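Local structure of OxyA protein (Actinoplanes teichomyceticus, 5HH3) at residues L339-G344 with L349-A354. The protein is a haem-containing cytochrome P450 that probably carries out a phenolic coupling step, cross-linking aromatic side chains of a peptide during glycopeptide antibiotic biosynthesis. Numbering follows the deposited sequence.
Sequences LAFGHG and LGRSLA. With HEM (protoporphyrin IX containing Fe), chain G.
Phe341 and Arg351 bring the two backbones to 6.7 Å, CA to CA, where a type I turn over Leu339–Gly342, closed by Gly342 N on Leu339 O, runs beside the first turn of helix 351-368, which has Gly350 as its N-cap. This is the cysteine-ligand loop of the cytochrome P450 fold, the signature Phe-x-x-Gly-x-x-x-Cys-x-Gly, and it illustrates how one aromatic ring can join the proximal face of a haem to the helix that follows the thiolate. The Phe341 ring lies between the two. On the haem side, Phe341 CE1 comes within 3.6 Å of HEM C3C, approaching the porphyrin obliquely. Over one face sits the aliphatic part of Arg351: CG stands 3.7 Å from the ring centroid and 8° off the normal, a well-centred CH-pi contact. Extended from CG to NE, and with CG anti to the backbone N (chi1 171°), the arginine carries its chain across the ring at about a right angle. Phe341 CD2 lies over one face of the guanidinium, toward its rim, with Arg351 NE 3.3 Å away and the two planes 24° apart, while NE forms a salt bridge with Glu355, which would help fix the rotation of the group. Phe341 also shares a backbone hydrogen bond with Cys348, the axial iron ligand, and its side chain packs on Cys348 and on Ile279 of helix 274-282. Gly350 lies close beneath the porphyrin, its backbone N 3.6 Å from HEM CHB. One turn along the helix, Ala354 supplies a smaller apolar contact, its CB 4.2 Å from Phe341 CE1 and 4.0 Å from HEM CMC.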
loop_
_atom_site.group_PDB
_atom_site.type_symbol
_atom_site.label_atom_id
_atom_site.label_comp_id
_atom_site.label_asym_id
_atom_site.label_seq_id
_atom_site.Cartn_x
_atom_site.Cartn_y
_atom_site.Cartn_z
ATOM N N LEU B 339 6.195 -25.886 -1.190
ATOM C CA LEU B 339 6.630 -24.799 -2.060
ATOM C C LEU B 339 7.069 -23.588 -1.235
ATOM O O LEU B 339 6.870 -22.434 -1.651
ATOM C CB LEU B 339 5.476 -24.389 -2.969
ATOM C CG LEU B 339 4.890 -25.434 -3.894
ATOM C CD1 LEU B 339 3.606 -24.915 -4.501
ATOM C CD2 LEU B 339 5.909 -25.826 -4.961
ATOM N N ALA B 340 7.607 -23.834 -0.040
ATOM C CA ALA B 340 8.048 -22.770 0.892
ATOM C C ALA B 340 9.051 -21.773 0.324
ATOM O O ALA B 340 9.118 -20.629 0.777
ATOM C CB ALA B 340 8.595 -23.387 2.177
ATOM N N PHE B 341 9.830 -22.221 -0.647
ATOM C CA PHE B 341 10.819 -21.393 -1.337
ATOM C C PHE B 341 10.367 -20.952 -2.743
ATOM O O PHE B 341 11.190 -20.526 -3.563
ATOM C CB PHE B 341 12.148 -22.155 -1.426
ATOM C CG PHE B 341 12.763 -22.447 -0.086
ATOM C CD1 PHE B 341 13.457 -21.461 0.594
ATOM C CD2 PHE B 341 12.665 -23.728 0.483
ATOM C CE1 PHE B 341 14.017 -21.721 1.839
ATOM C CE2 PHE B 341 13.227 -23.995 1.721
ATOM C CZ PHE B 341 13.898 -22.987 2.405
ATOM N N GLY B 342 9.062 -21.031 -3.011
ATOM C CA GLY B 342 8.527 -20.603 -4.281
ATOM C C GLY B 342 8.782 -21.611 -5.391
ATOM O O GLY B 342 8.984 -22.791 -5.139
ATOM N N HIS B 343 8.701 -21.135 -6.624
ATOM C CA HIS B 343 8.696 -21.984 -7.809
ATOM C C HIS B 343 8.924 -21.127 -9.074
ATOM O O HIS B 343 8.612 -19.933 -9.083
ATOM C CB HIS B 343 7.350 -22.707 -7.902
ATOM C CG HIS B 343 7.317 -23.816 -8.899
ATOM N ND1 HIS B 343 7.988 -25.000 -8.713
ATOM C CD2 HIS B 343 6.666 -23.936 -10.085
ATOM C CE1 HIS B 343 7.783 -25.791 -9.754
ATOM N NE2 HIS B 343 6.984 -25.170 -10.600
ATOM N N GLY B 344 9.456 -21.744 -10.116
ATOM C CA GLY B 344 9.796 -21.074 -11.378
ATOM C C GLY B 344 11.072 -20.250 -11.263
ATOM O O GLY B 344 11.871 -20.466 -10.368
ATOM N N LEU B 349 16.725 -17.862 -4.269
ATOM C CA LEU B 349 18.174 -17.956 -4.512
ATOM C C LEU B 349 18.947 -18.477 -3.286
ATOM O O LEU B 349 19.944 -19.181 -3.429
ATOM C CB LEU B 349 18.730 -16.588 -4.922
ATOM C CG LEU B 349 20.224 -16.502 -5.283
ATOM C CD1 LEU B 349 20.553 -17.415 -6.450
ATOM C CD2 LEU B 349 20.607 -15.071 -5.583
ATOM N N GLY B 350 18.482 -18.135 -2.088
ATOM C CA GLY B 350 19.189 -18.490 -0.868
ATOM C C GLY B 350 18.745 -19.778 -0.203
ATOM O O GLY B 350 19.091 -19.995 0.966
ATOM N N ARG B 351 18.015 -20.638 -0.923
ATOM C CA ARG B 351 17.416 -21.826 -0.310
ATOM C C ARG B 351 18.491 -22.688 0.345
ATOM O O ARG B 351 18.345 -23.097 1.496
ATOM C CB ARG B 351 16.612 -22.664 -1.320
ATOM C CG ARG B 351 16.147 -24.024 -0.789
ATOM C CD ARG B 351 15.153 -24.701 -1.723
ATOM N NE ARG B 351 14.612 -25.912 -1.120
ATOM C CZ ARG B 351 13.541 -26.585 -1.541
ATOM N NH1 ARG B 351 12.829 -26.185 -2.588
ATOM N NH2 ARG B 351 13.158 -27.662 -0.883
ATOM N N SER B 352 19.573 -22.934 -0.378
ATOM C CA SER B 352 20.593 -23.856 0.086
ATOM C C SER B 352 21.355 -23.313 1.326
ATOM O O SER B 352 21.722 -24.084 2.208
ATOM C CB SER B 352 21.536 -24.242 -1.060
ATOM O OG SER B 352 22.443 -23.184 -1.335
ATOM N N LEU B 353 21.578 -22.005 1.385
ATOM C CA LEU B 353 22.104 -21.349 2.580
ATOM C C LEU B 353 21.117 -21.437 3.762
ATOM O O LEU B 353 21.512 -21.817 4.869
ATOM C CB LEU B 353 22.462 -19.883 2.291
ATOM C CG LEU B 353 22.974 -19.027 3.453
ATOM C CD1 LEU B 353 24.191 -19.656 4.107
ATOM C CD2 LEU B 353 23.339 -17.629 2.981
ATOM N N ALA B 354 19.861 -21.072 3.531
ATOM C CA ALA B 354 18.845 -21.155 4.570
ATOM C C ALA B 354 18.762 -22.578 5.142
ATOM O O ALA B 354 18.844 -22.748 6.351
ATOM C CB ALA B 354 17.497 -20.708 4.058
HETATM C CHA HEM G . 13.064 -15.462 -3.248
HETATM C CHB HEM G . 17.375 -14.892 -1.097
HETATM C CHC HEM G . 15.743 -17.361 2.765
HETATM C CHD HEM G . 11.497 -17.976 0.565
HETATM C C1A HEM G . 14.355 -15.077 -2.974
HETATM C C2A HEM G . 15.128 -14.226 -3.812
HETATM C C3A HEM G . 16.343 -14.075 -3.216
HETATM C C4A HEM G . 16.328 -14.822 -2.004
HETATM C CMA HEM G . 17.495 -13.245 -3.724
HETATM C CAA HEM G . 14.678 -13.624 -5.129
HETATM C CBA HEM G . 14.997 -14.609 -6.253
HETATM C CGA HEM G . 14.567 -14.145 -7.635
HETATM O O1A HEM G . 13.661 -13.293 -7.806
HETATM O O2A HEM G . 15.123 -14.640 -8.651
HETATM C C1B HEM G . 17.314 -15.509 0.168
HETATM C C2B HEM G . 18.393 -15.524 1.117
HETATM C C3B HEM G . 17.946 -16.220 2.220
HETATM C C4B HEM G . 16.551 -16.626 1.894
HETATM C CMB HEM G . 19.762 -14.902 0.942
HETATM C CAB HEM G . 18.626 -16.592 3.487
HETATM C CBB HEM G . 19.918 -16.434 3.788
HETATM C C1C HEM G . 14.428 -17.748 2.538
HETATM C C2C HEM G . 13.621 -18.480 3.436
HETATM C C3C HEM G . 12.383 -18.654 2.803
HETATM C C4C HEM G . 12.483 -18.023 1.514
HETATM C CMC HEM G . 14.025 -18.956 4.819
HETATM C CAC HEM G . 11.161 -19.358 3.271
HETATM C CBC HEM G . 11.019 -20.040 4.405
HETATM C C1D HEM G . 11.629 -17.312 -0.653
HETATM C C2D HEM G . 10.496 -17.258 -1.602
HETATM C C3D HEM G . 10.923 -16.559 -2.664
HETATM C C4D HEM G . 12.319 -16.194 -2.345
HETATM C CMD HEM G . 9.103 -17.832 -1.472
HETATM C CAD HEM G . 10.095 -16.244 -3.902
HETATM C CBD HEM G . 9.204 -14.999 -3.776
HETATM C CGD HEM G . 8.403 -14.764 -5.067
HETATM O O1D HEM G . 7.645 -13.788 -5.211
HETATM O O2D HEM G . 8.449 -15.527 -6.042
HETATM N NA HEM G . 15.107 -15.448 -1.877
HETATM N NB HEM G . 16.278 -16.192 0.666
HETATM N NC HEM G . 13.744 -17.522 1.378
HETATM N ND HEM G . 12.715 -16.690 -1.155
HETATM FE FE HEM G . 14.424 -16.460 -0.292
HETATM O O HOH W 1 13.799 -14.573 0.397
#